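Phytoene synthase (Enterococcus hirae, PDB 5IYS) probably joins two farnesyl diphosphate molecules head to head into dehydrosqualene, as a magnesium-dependent enzyme of the squalene and phytoene synthase family. Local coordinates at residues K28-Y31 with L32-Q36; L37-R40 with K41-V45; G137-G140 with L141-L144; H272-K275 with V276-K280. All coordinates share one frame; numbering follows the deposited sequence.

Interactions 1 and 3 line the pocket of the two bound farnesyl thiodiphosphates; interaction 2 only borders it, the Val45 side chain about 4 Å from a ligand, and interaction 4 lies farther out. Interactions 1 and 3 both touch the chain G ligand, although their nearest protein atoms stay about 5 Å apart. Interaction 2 follows interaction 1 along the chain and packs against it, Phe34 CG lying 3.9 Å from Val45 CG1. It also meets interaction 3, where Val45 CG2 is 4.1 Å from Leu143 CD2. Interaction 4 backs interaction 1 from outside, with Lys275 CE 3.5 Å from Ser29 OG. The Val139 side chain in interaction 3 is about 10 Å from a magnesium ion.

Interaction 1 of 4, residues K28-Y31 with L32-Q36; sequences KSFY and LAFSQ. With FPS (S-[(2E,6E)-3,7,11-trimethyldodeca-2,6,10-trienyl] trihydrogen thiodiphosphate), chain G.
Phe30 and Phe34, one helical turn apart, lie side by side and point the same way, their rings touching where Phe30 CD1 meets Phe34 CE2 at 3.9 Å. Followed outward from CB, Phe30 turns CG anti to its own carbonyl carbon (chi1 -76°), and the ring then divides its two sides between partners. CD1 leans on Phe34; across the ring, CE2 reaches C2 of the chain G farnesyl thiodiphosphate at 3.4 Å, and CZ follows the same prenyl chain. The ligand's C1 and C2 come to the ring edge near its plane, while the ring of Tyr249 meets that of Phe30 with the two planes nearly parallel. Phe34 sets its own ring edge against the carbonyl oxygen of Phe30, with CD2 3.4 Å from Phe30 O, and the ring also touches the other farnesyl analogue. Main-chain bonds hold this pairing in register, among them Phe34 N to Phe30 O at 2.8 Å. Beyond, the helix gives way to a turn in which side chains take up main-chain carbonyls: Ser35 OG bonds Leu32 O at 2.8 Å, and Gln36 NE2 bonds Ala33 O at 3.0 Å, in the carbonyl plane and on a lone pair. Ala33 O also accepts from Gln36 N. Helix 28-34 thus contributes an aromatic wall to the prenyl pocket of the all-helical trans-isoprenyl diphosphate synthase fold.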
loop_
_atom_site.group_PDB
_atom_site.type_symbol
_atom_site.label_atom_id
_atom_site.label_comp_id
_atom_site.label_asym_id
_atom_site.label_seq_id
_atom_site.Cartn_x
_atom_site.Cartn_y
_atom_site.Cartn_z
ATOM N N LYS A 28 0.921 -7.955 9.166
ATOM C CA LYS A 28 1.210 -7.766 10.583
ATOM C C LYS A 28 1.651 -6.321 10.795
ATOM O O LYS A 28 1.291 -5.734 11.812
ATOM C CB LYS A 28 2.314 -8.712 11.065
ATOM C CG LYS A 28 1.871 -10.169 11.122
ATOM C CD LYS A 28 2.563 -10.892 12.274
ATOM C CE LYS A 28 3.833 -11.616 11.825
ATOM N NZ LYS A 28 4.722 -10.792 10.942
ATOM N N SER A 29 2.374 -5.782 9.815
ATOM C CA SER A 29 2.824 -4.381 9.817
ATOM C C SER A 29 1.700 -3.351 9.865
ATOM O O SER A 29 1.726 -2.438 10.675
ATOM C CB SER A 29 3.668 -4.064 8.582
ATOM O OG SER A 29 4.968 -4.641 8.655
ATOM N N PHE A 30 0.779 -3.421 8.912
ATOM C CA PHE A 30 -0.283 -2.414 8.837
ATOM C C PHE A 30 -1.288 -2.628 9.957
ATOM O O PHE A 30 -1.871 -1.679 10.453
ATOM C CB PHE A 30 -0.942 -2.453 7.454
ATOM C CG PHE A 30 -0.112 -1.806 6.369
ATOM C CD1 PHE A 30 0.576 -0.630 6.610
ATOM C CD2 PHE A 30 -0.047 -2.355 5.098
ATOM C CE1 PHE A 30 1.349 -0.033 5.602
ATOM C CE2 PHE A 30 0.689 -1.749 4.077
ATOM C CZ PHE A 30 1.395 -0.584 4.334
ATOM N N TYR A 31 -1.471 -3.871 10.398
ATOM C CA TYR A 31 -2.317 -4.113 11.558
ATOM C C TYR A 31 -1.724 -3.470 12.792
ATOM O O TYR A 31 -2.438 -2.807 13.526
ATOM C CB TYR A 31 -2.513 -5.628 11.842
ATOM C CG TYR A 31 -3.469 -5.903 12.978
ATOM C CD1 TYR A 31 -4.719 -5.297 13.023
ATOM C CD2 TYR A 31 -3.195 -6.891 13.931
ATOM C CE1 TYR A 31 -5.601 -5.527 14.051
ATOM C CE2 TYR A 31 -4.100 -7.165 14.950
ATOM C CZ TYR A 31 -5.311 -6.505 14.988
ATOM O OH TYR A 31 -6.212 -6.774 16.001
ATOM N N LEU A 32 -0.426 -3.672 13.030
ATOM C CA LEU A 32 0.223 -3.053 14.192
ATOM C C LEU A 32 0.148 -1.524 14.086
ATOM O O LEU A 32 -0.296 -0.845 15.022
ATOM C CB LEU A 32 1.697 -3.452 14.211
ATOM C CG LEU A 32 2.530 -2.786 15.318
ATOM C CD1 LEU A 32 1.852 -3.098 16.646
ATOM C CD2 LEU A 32 3.942 -3.371 15.285
ATOM N N ALA A 33 0.522 -0.985 12.927
ATOM C CA ALA A 33 0.561 0.467 12.768
ATOM C C ALA A 33 -0.843 1.057 12.948
ATOM O O ALA A 33 -1.052 1.925 13.800
ATOM C CB ALA A 33 1.117 0.818 11.413
ATOM N N PHE A 34 -1.832 0.544 12.216
ATOM C CA PHE A 34 -3.153 1.167 12.237
ATOM C C PHE A 34 -3.977 0.868 13.455
ATOM O O PHE A 34 -4.960 1.543 13.723
ATOM C CB PHE A 34 -3.926 0.942 10.928
ATOM C CG PHE A 34 -3.386 1.759 9.775
ATOM C CD1 PHE A 34 -3.446 3.139 9.819
ATOM C CD2 PHE A 34 -2.670 1.159 8.748
ATOM C CE1 PHE A 34 -2.902 3.909 8.781
ATOM C CE2 PHE A 34 -2.154 1.910 7.684
ATOM C CZ PHE A 34 -2.280 3.288 7.692
ATOM N N SER A 35 -3.573 -0.142 14.219
ATOM C CA SER A 35 -4.236 -0.470 15.466
ATOM C C SER A 35 -4.024 0.612 16.516
ATOM O O SER A 35 -4.754 0.664 17.504
ATOM C CB SER A 35 -3.743 -1.826 15.985
ATOM O OG SER A 35 -2.454 -1.668 16.549
ATOM N N GLN A 36 -3.129 1.550 16.236
ATOM C CA GLN A 36 -2.930 2.700 17.124
ATOM C C GLN A 36 -3.984 3.797 16.964
ATOM O O GLN A 36 -3.992 4.742 17.745
ATOM C CB GLN A 36 -1.549 3.303 16.891
ATOM C CG GLN A 36 -0.439 2.325 17.287
ATOM C CD GLN A 36 0.932 2.833 16.890
ATOM O OE1 GLN A 36 1.718 3.314 17.717
ATOM N NE2 GLN A 36 1.175 2.840 15.591
HETATM C C1 FPS G . 1.463 -3.370 0.938
HETATM S S1 FPS G . 0.019 -4.284 1.330
HETATM C C2 FPS G . 0.910 -1.981 0.676
HETATM C C3 FPS G . 1.394 -1.130 -0.244
HETATM C C4 FPS G . 2.580 -1.500 -1.085
HETATM C C5 FPS G . 0.782 0.244 -0.442
HETATM C C6 FPS G . -0.414 0.555 0.456
HETATM C C7 FPS G . -0.659 2.051 0.429
HETATM C C8 FPS G . -1.067 2.732 1.515
HETATM C C10 FPS G . -1.397 4.197 1.331
HETATM C C9 FPS G . -1.273 2.087 2.865
HETATM C C11 FPS G . -0.570 5.025 2.319
HETATM C C12 FPS G . -1.000 6.483 2.295
HETATM C C13 FPS G . -1.908 7.031 3.135
HETATM C C14 FPS G . -2.230 8.500 3.036
HETATM C C15 FPS G . -2.597 6.223 4.204
HETATM P PA FPS G . 0.472 -6.015 2.360
HETATM O O1A FPS G . -0.644 -6.439 3.209
HETATM O O2A FPS G . 0.549 -7.082 1.146
HETATM O O3A FPS G . 1.903 -6.050 3.065
HETATM P PB FPS G . 3.139 -6.547 2.134
HETATM O O1B FPS G . 3.388 -8.017 2.325
HETATM O O2B FPS G . 4.266 -5.629 2.544
HETATM O O3B FPS G . 2.899 -6.358 0.652
#

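Interaction 2 of 4, residues L37-R40 with K41-V45; sequences LPKR and KAQSV
Leu37 turns CG anti to its carbonyl carbon (chi1 -68°) and runs extended beyond it, which carries CD1 to CG2 of Val45, itself placed beside the Val45 backbone N by a chi1 of 175°. The two side chains cross at about a right angle and CD1 and CG2 close to 3.5 Å. Nearer the backbone, Leu37 CB rests on Ala42 CB at 3.8 Å, which brings the residue before the N-cap against the first turn of helix 39-60. Pro38 occupies the N-cap position, and its carbonyl opens the helical bonding by accepting Ala42 N at 2.9 Å, in the carbonyl plane. On the outer side the extended Gln43 chain folds back over the preceding turn: its CG packs on Lys39 O at 3.2 Å and its amide passes across the Lys39 methylenes, with OE1 3.8 Å from Lys39 CG. The Arg40 chain runs alongside Gln43, their flat ends turned 65° apart, and its guanidinium goes on to a salt bridge with Asp7. Arg40 O is gripped twice by one residue. Ser44 OG bonds it at 2.7 Å and Ser44 N at 3.1 Å, from opposite faces of the carbonyl plane. The buried serine hydroxyl thereby spends its proton inside its own helix and can lie against the apolar Phe99 and Leu146. The helix start therefore joins an apolar inner side, where Leu37 also meets helix 236-258, to an outer side of long charged and amide chains.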
loop_
_atom_site.group_PDB
_atom_site.type_symbol
_atom_site.label_atom_id
_atom_site.label_comp_id
_atom_site.label_asym_id
_atom_site.label_seq_id
_atom_site.Cartn_x
_atom_site.Cartn_y
_atom_site.Cartn_z
ATOM N N LEU A 37 -4.803 3.703 15.918
ATOM C CA LEU A 37 -5.952 4.595 15.746
ATOM C C LEU A 37 -6.992 4.320 16.804
ATOM O O LEU A 37 -7.113 3.190 17.297
ATOM C CB LEU A 37 -6.591 4.341 14.377
ATOM C CG LEU A 37 -5.758 4.742 13.171
ATOM C CD1 LEU A 37 -6.446 4.267 11.853
ATOM C CD2 LEU A 37 -5.602 6.266 13.262
ATOM N N PRO A 38 -7.811 5.330 17.108
ATOM C CA PRO A 38 -9.014 5.037 17.883
ATOM C C PRO A 38 -9.794 3.926 17.178
ATOM O O PRO A 38 -9.788 3.870 15.943
ATOM C CB PRO A 38 -9.816 6.333 17.777
ATOM C CG PRO A 38 -8.801 7.412 17.446
ATOM C CD PRO A 38 -7.797 6.707 16.567
ATOM N N LYS A 39 -10.559 3.167 17.954
ATOM C CA LYS A 39 -11.091 1.874 17.539
ATOM C C LYS A 39 -11.914 1.975 16.253
ATOM O O LYS A 39 -11.703 1.191 15.352
ATOM C CB LYS A 39 -11.965 1.267 18.652
ATOM C CG LYS A 39 -12.483 -0.140 18.341
ATOM C CD LYS A 39 -13.053 -0.870 19.569
ATOM C CE LYS A 39 -13.598 -2.260 19.181
ATOM N NZ LYS A 39 -14.660 -2.847 20.080
ATOM N N ARG A 40 -12.873 2.903 16.182
ATOM C CA ARG A 40 -13.752 2.977 15.023
ATOM C C ARG A 40 -13.053 3.378 13.735
ATOM O O ARG A 40 -13.394 2.867 12.655
ATOM C CB ARG A 40 -14.988 3.832 15.288
ATOM C CG ARG A 40 -15.863 3.207 16.363
ATOM C CD ARG A 40 -16.894 4.159 16.981
ATOM N NE ARG A 40 -17.482 3.444 18.106
ATOM C CZ ARG A 40 -18.767 3.109 18.217
ATOM N NH1 ARG A 40 -19.695 3.615 17.403
ATOM N NH2 ARG A 40 -19.112 2.261 19.173
ATOM N N LYS A 41 -12.060 4.256 13.855
ATOM C CA LYS A 41 -11.218 4.578 12.703
ATOM C C LYS A 41 -10.345 3.403 12.312
ATOM O O LYS A 41 -10.232 3.059 11.131
ATOM C CB LYS A 41 -10.380 5.840 12.972
ATOM C CG LYS A 41 -11.210 7.109 12.796
ATOM C CD LYS A 41 -10.384 8.357 13.079
ATOM C CE LYS A 41 -11.070 9.608 12.514
ATOM N NZ LYS A 41 -10.286 10.807 12.979
ATOM N N ALA A 42 -9.809 2.698 13.303
ATOM C CA ALA A 42 -9.018 1.530 12.968
ATOM C C ALA A 42 -9.870 0.474 12.240
ATOM O O ALA A 42 -9.453 -0.112 11.245
ATOM C CB ALA A 42 -8.371 0.943 14.245
ATOM N N GLN A 43 -11.072 0.227 12.722
ATOM C CA GLN A 43 -11.916 -0.807 12.090
ATOM C C GLN A 43 -12.279 -0.375 10.674
ATOM O O GLN A 43 -12.426 -1.187 9.787
ATOM C CB GLN A 43 -13.223 -0.916 12.881
ATOM C CG GLN A 43 -13.015 -1.563 14.255
ATOM C CD GLN A 43 -14.305 -1.544 15.053
ATOM O OE1 GLN A 43 -14.819 -0.483 15.392
ATOM N NE2 GLN A 43 -14.867 -2.714 15.281
ATOM N N SER A 44 -12.404 0.930 10.468
ATOM C CA SER A 44 -12.699 1.487 9.148
ATOM C C SER A 44 -11.524 1.232 8.208
ATOM O O SER A 44 -11.729 0.813 7.081
ATOM C CB SER A 44 -13.005 2.983 9.244
ATOM O OG SER A 44 -14.169 3.213 10.050
ATOM N N VAL A 45 -10.303 1.442 8.672
ATOM C CA VAL A 45 -9.140 1.077 7.862
ATOM C C VAL A 45 -9.165 -0.412 7.522
ATOM O O VAL A 45 -8.750 -0.810 6.429
ATOM C CB VAL A 45 -7.828 1.383 8.596
ATOM C CG1 VAL A 45 -6.629 0.885 7.771
ATOM C CG2 VAL A 45 -7.651 2.947 8.805
#

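Interaction 3 of 4, residues G137-G140 with L141-L144; sequences GSVG and LMLL. With FPS (S-[(2E,6E)-3,7,11-trimethyldodeca-2,6,10-trienyl] trihydrogen thiodiphosphate), chain G; FPS (S-[(2E,6E)-3,7,11-trimethyldodeca-2,6,10-trienyl] trihydrogen thiodiphosphate), chain H.
Met142 N donates to Ser138 O at 2.8 Å, the shortest polar bond of this helical turn, with an N-H...O angle of 158°. The same carbonyl is overlaid by the Met142 side chain, whose CG lies 3.3 Å from Ser138 O; extended beyond CG, the thioether runs back along the helix and leaves CE 4.1 Å from Ser138 OG. That hydroxyl is held by Tyr134 O one turn earlier, so the buried serine is satisfied within its own helix. Val139 and Leu143, also one turn apart, share the ligand-facing side, CG1 of the valine approaching CD1 of the leucine at 4.2 Å. Val139 holds CG1 anti to its backbone N (chi1 -179°), which turns this methyl to both farnesyl analogues: it meets C8 of the chain G ligand at 3.6 Å and C14 of the chain H ligand at 3.7 Å. Leu143 CD1 repeats the double contact, touching C15 of the chain G ligand and C14 of the chain H ligand. Gly140 presents bare backbone there, and its N comes 3.5 Å from C10 of the chain G ligand. Behind the helix, Met142 packs on Phe106 and Met109 of helix 104-116 and on Val48 and Cys52 of helix 39-60. Helix 125-143 so forms a smooth apolar wall shared by both prenyl chains, within the central cavity of the squalene and phytoene synthase helical fold.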
loop_
_atom_site.group_PDB
_atom_site.type_symbol
_atom_site.label_atom_id
_atom_site.label_comp_id
_atom_site.label_asym_id
_atom_site.label_seq_id
_atom_site.Cartn_x
_atom_site.Cartn_y
_atom_site.Cartn_z
ATOM N N GLY A 137 -1.191 4.626 -4.579
ATOM C CA GLY A 137 -1.629 5.996 -4.283
ATOM C C GLY A 137 -3.138 6.086 -4.088
ATOM O O GLY A 137 -3.627 6.832 -3.224
ATOM N N SER A 138 -3.879 5.222 -4.785
ATOM C CA SER A 138 -5.326 5.186 -4.606
ATOM C C SER A 138 -5.721 4.811 -3.179
ATOM O O SER A 138 -6.746 5.289 -2.654
ATOM C CB SER A 138 -5.985 4.226 -5.612
ATOM O OG SER A 138 -5.416 2.922 -5.472
ATOM N N VAL A 139 -4.977 3.876 -2.604
ATOM C CA VAL A 139 -5.214 3.461 -1.213
ATOM C C VAL A 139 -5.096 4.648 -0.254
ATOM O O VAL A 139 -5.907 4.847 0.645
ATOM C CB VAL A 139 -4.226 2.364 -0.751
ATOM C CG1 VAL A 139 -4.538 1.966 0.707
ATOM C CG2 VAL A 139 -4.407 1.098 -1.615
ATOM N N GLY A 140 -4.096 5.478 -0.459
ATOM C CA GLY A 140 -4.006 6.721 0.319
ATOM C C GLY A 140 -5.273 7.547 0.208
ATOM O O GLY A 140 -5.800 8.060 1.206
ATOM N N LEU A 141 -5.794 7.654 -1.013
ATOM C CA LEU A 141 -7.019 8.407 -1.198
ATOM C C LEU A 141 -8.239 7.766 -0.569
ATOM O O LEU A 141 -9.154 8.472 -0.138
ATOM C CB LEU A 141 -7.246 8.664 -2.689
ATOM C CG LEU A 141 -6.128 9.487 -3.335
ATOM C CD1 LEU A 141 -6.615 9.998 -4.693
ATOM C CD2 LEU A 141 -5.752 10.642 -2.423
ATOM N N MET A 142 -8.333 6.434 -0.620
ATOM C CA MET A 142 -9.401 5.759 0.103
ATOM C C MET A 142 -9.410 6.119 1.577
ATOM O O MET A 142 -10.487 6.291 2.169
ATOM C CB MET A 142 -9.266 4.234 0.001
ATOM C CG MET A 142 -9.302 3.703 -1.400
ATOM S SD MET A 142 -8.912 1.917 -1.345
ATOM C CE MET A 142 -8.486 1.721 -3.072
ATOM N N LEU A 143 -8.225 6.122 2.187
ATOM C CA LEU A 143 -8.087 6.354 3.630
ATOM C C LEU A 143 -8.130 7.804 4.107
ATOM O O LEU A 143 -8.362 8.072 5.296
ATOM C CB LEU A 143 -6.783 5.728 4.131
ATOM C CG LEU A 143 -6.694 4.207 3.940
ATOM C CD1 LEU A 143 -5.330 3.707 4.408
ATOM C CD2 LEU A 143 -7.792 3.511 4.714
ATOM N N LEU A 144 -7.856 8.747 3.217
ATOM C CA LEU A 144 -7.706 10.132 3.656
ATOM C C LEU A 144 -8.887 10.648 4.482
ATOM O O LEU A 144 -8.694 11.398 5.439
ATOM C CB LEU A 144 -7.510 11.047 2.449
ATOM C CG LEU A 144 -6.075 11.451 2.080
ATOM C CD1 LEU A 144 -6.019 12.537 0.953
ATOM C CD2 LEU A 144 -5.336 11.938 3.323
HETATM C C1 FPS G . 1.463 -3.370 0.938
HETATM S S1 FPS G . 0.019 -4.284 1.330
HETATM C C2 FPS G . 0.910 -1.981 0.676
HETATM C C3 FPS G . 1.394 -1.130 -0.244
HETATM C C4 FPS G . 2.580 -1.500 -1.085
HETATM C C5 FPS G . 0.782 0.244 -0.442
HETATM C C6 FPS G . -0.414 0.555 0.456
HETATM C C7 FPS G . -0.659 2.051 0.429
HETATM C C8 FPS G . -1.067 2.732 1.515
HETATM C C10 FPS G . -1.397 4.197 1.331
HETATM C C9 FPS G . -1.273 2.087 2.865
HETATM C C11 FPS G . -0.570 5.025 2.319
HETATM C C12 FPS G . -1.000 6.483 2.295
HETATM C C13 FPS G . -1.908 7.031 3.135
HETATM C C14 FPS G . -2.230 8.500 3.036
HETATM C C15 FPS G . -2.597 6.223 4.204
HETATM P PA FPS G . 0.472 -6.015 2.360
HETATM O O1A FPS G . -0.644 -6.439 3.209
HETATM O O2A FPS G . 0.549 -7.082 1.146
HETATM O O3A FPS G . 1.903 -6.050 3.065
HETATM P PB FPS G . 3.139 -6.547 2.134
HETATM O O1B FPS G . 3.388 -8.017 2.325
HETATM O O2B FPS G . 4.266 -5.629 2.544
HETATM O O3B FPS G . 2.899 -6.358 0.652
HETATM C C1 FPS H . 0.514 -5.107 -2.252
HETATM S S1 FPS H . 1.726 -4.808 -3.500
HETATM C C2 FPS H . -0.863 -4.903 -2.833
HETATM C C3 FPS H . -1.382 -3.713 -3.184
HETATM C C4 FPS H . -0.609 -2.422 -3.136
HETATM C C5 FPS H . -2.802 -3.694 -3.701
HETATM C C6 FPS H . -3.816 -3.886 -2.574
HETATM C C7 FPS H . -3.495 -2.983 -1.396
HETATM C C8 FPS H . -3.485 -3.452 -0.140
HETATM C C10 FPS H . -3.093 -2.485 0.952
HETATM C C9 FPS H . -3.756 -4.904 0.156
HETATM C C11 FPS H . -4.275 -1.772 1.570
HETATM C C12 FPS H . -3.700 -1.220 2.868
HETATM C C13 FPS H . -4.390 -0.461 3.738
HETATM C C14 FPS H . -5.823 -0.072 3.537
HETATM C C15 FPS H . -3.683 0.028 4.962
HETATM P PA FPS H . 1.970 -6.716 -4.185
HETATM O O1A FPS H . 0.680 -7.214 -4.723
HETATM O O2A FPS H . 3.064 -6.698 -5.366
HETATM O O3A FPS H . 2.695 -7.560 -3.007
HETATM P PB FPS H . 2.087 -8.727 -2.109
HETATM O O1B FPS H . 2.897 -9.947 -2.459
HETATM O O2B FPS H . 0.624 -9.008 -2.374
HETATM O O3B FPS H . 2.265 -8.296 -0.668
#

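Interaction 4 of 4, residues H272-K275 with V276-K280; sequences HYRK and VQLLK
Val276 CG2 sits over one face of the His272 imidazole, 4.0 Å from its centroid and displaced toward the rim, a CH-pi contact one helical turn apart. Leu278 covers one face of the Arg274 guanidinium by apolar packing, CG above its centre and CD2 3.8 Å from NH2. Neither face-on nor edge-on, the Gln277 amide crosses the Tyr273 ring obliquely, planes 42° apart, CD 3.6 Å from CE2. Of the polar contacts, Arg274 NH1 donates to Gln277 OE1 at 3.3 Å. The oxygen lies near the guanidinium plane, but NH1 stands 64° above the amide's carbonyl plane and uses no lone pair. Arg274 gets there by a bend at chi2 (57°) after CG leaves anti to the backbone N. Its stronger partners are the carboxylates of Glu251 and Glu281. Ordinary helical bonds, such as Leu279 N to Lys275 O at 2.9 Å, hold the frame. The guanidinium is thus gripped at its edge by charge and amide and covered on a face by leucine, an ion-pair network that ties helix 272-287 to helix 236-258 through Glu251.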
loop_
_atom_site.group_PDB
_atom_site.type_symbol
_atom_site.label_atom_id
_atom_site.label_comp_id
_atom_site.label_asym_id
_atom_site.label_seq_id
_atom_site.Cartn_x
_atom_site.Cartn_y
_atom_site.Cartn_z
ATOM N N HIS A 272 9.599 -7.787 15.205
ATOM C CA HIS A 272 8.726 -7.140 16.177
ATOM C C HIS A 272 9.543 -6.154 17.007
ATOM O O HIS A 272 9.080 -5.050 17.312
ATOM C CB HIS A 272 8.096 -8.180 17.095
ATOM C CG HIS A 272 7.306 -7.577 18.213
ATOM N ND1 HIS A 272 7.829 -7.388 19.476
ATOM C CD2 HIS A 272 6.064 -7.034 18.229
ATOM C CE1 HIS A 272 6.913 -6.826 20.245
ATOM N NE2 HIS A 272 5.825 -6.625 19.521
ATOM N N TYR A 273 10.732 -6.576 17.434
ATOM C CA TYR A 273 11.597 -5.688 18.202
ATOM C C TYR A 273 11.841 -4.373 17.436
ATOM O O TYR A 273 11.788 -3.292 18.000
ATOM C CB TYR A 273 12.930 -6.399 18.486
ATOM C CG TYR A 273 13.950 -5.576 19.234
ATOM C CD1 TYR A 273 13.928 -5.524 20.631
ATOM C CD2 TYR A 273 14.990 -4.948 18.567
ATOM C CE1 TYR A 273 14.930 -4.867 21.341
ATOM C CE2 TYR A 273 15.973 -4.237 19.272
ATOM C CZ TYR A 273 15.947 -4.223 20.660
ATOM O OH TYR A 273 16.952 -3.580 21.358
ATOM N N ARG A 274 12.244 -4.465 16.176
ATOM C CA ARG A 274 12.511 -3.291 15.357
ATOM C C ARG A 274 11.269 -2.412 15.084
ATOM O O ARG A 274 11.320 -1.179 15.159
ATOM C CB ARG A 274 13.135 -3.765 14.038
ATOM C CG ARG A 274 13.625 -2.667 13.140
ATOM C CD ARG A 274 14.652 -1.778 13.829
ATOM N NE ARG A 274 14.976 -0.684 12.918
ATOM C CZ ARG A 274 15.163 0.569 13.285
ATOM N NH1 ARG A 274 15.187 0.866 14.572
ATOM N NH2 ARG A 274 15.372 1.502 12.367
ATOM N N LYS A 275 10.125 -3.058 14.960
ATOM C CA LYS A 275 8.845 -2.336 14.867
ATOM C C LYS A 275 8.546 -1.520 16.109
ATOM O O LYS A 275 8.118 -0.366 16.022
ATOM C CB LYS A 275 7.688 -3.278 14.586
ATOM C CG LYS A 275 7.759 -3.857 13.169
ATOM C CD LYS A 275 6.602 -4.818 12.899
ATOM C CE LYS A 275 6.793 -5.523 11.548
ATOM N NZ LYS A 275 6.038 -6.803 11.451
ATOM N N VAL A 276 8.862 -2.089 17.265
ATOM C CA VAL A 276 8.621 -1.362 18.520
ATOM C C VAL A 276 9.565 -0.179 18.615
ATOM O O VAL A 276 9.165 0.923 18.994
ATOM C CB VAL A 276 8.798 -2.286 19.768
ATOM C CG1 VAL A 276 8.846 -1.426 21.074
ATOM C CG2 VAL A 276 7.617 -3.257 19.835
ATOM N N GLN A 277 10.809 -0.389 18.212
ATOM C CA GLN A 277 11.764 0.706 18.178
ATOM C C GLN A 277 11.260 1.830 17.289
ATOM O O GLN A 277 11.388 3.015 17.614
ATOM C CB GLN A 277 13.112 0.230 17.628
ATOM C CG GLN A 277 13.911 -0.553 18.631
ATOM C CD GLN A 277 15.287 -0.880 18.097
ATOM O OE1 GLN A 277 15.420 -1.363 16.971
ATOM N NE2 GLN A 277 16.316 -0.643 18.913
ATOM N N LEU A 278 10.723 1.451 16.139
ATOM C CA LEU A 278 10.208 2.435 15.195
ATOM C C LEU A 278 8.994 3.221 15.714
ATOM O O LEU A 278 8.893 4.445 15.513
ATOM C CB LEU A 278 9.909 1.763 13.834
ATOM C CG LEU A 278 11.173 1.473 13.002
ATOM C CD1 LEU A 278 11.009 0.412 11.901
ATOM C CD2 LEU A 278 11.757 2.720 12.401
ATOM N N LEU A 279 8.099 2.545 16.430
ATOM C CA LEU A 279 6.970 3.261 17.058
ATOM C C LEU A 279 7.466 4.350 18.012
ATOM O O LEU A 279 6.874 5.432 18.097
ATOM C CB LEU A 279 6.031 2.314 17.791
ATOM C CG LEU A 279 5.376 1.158 17.025
ATOM C CD1 LEU A 279 4.442 0.324 17.899
ATOM C CD2 LEU A 279 4.694 1.565 15.720
ATOM N N LYS A 280 8.504 4.034 18.784
ATOM C CA LYS A 280 9.074 5.016 19.694
ATOM C C LYS A 280 9.755 6.128 18.909
ATOM O O LYS A 280 9.640 7.293 19.289
ATOM C CB LYS A 280 10.096 4.378 20.646
ATOM C CG LYS A 280 9.456 3.438 21.690
ATOM C CD LYS A 280 10.504 2.858 22.634
ATOM C CE LYS A 280 9.803 2.317 23.873
ATOM N NZ LYS A 280 9.265 0.998 23.503
#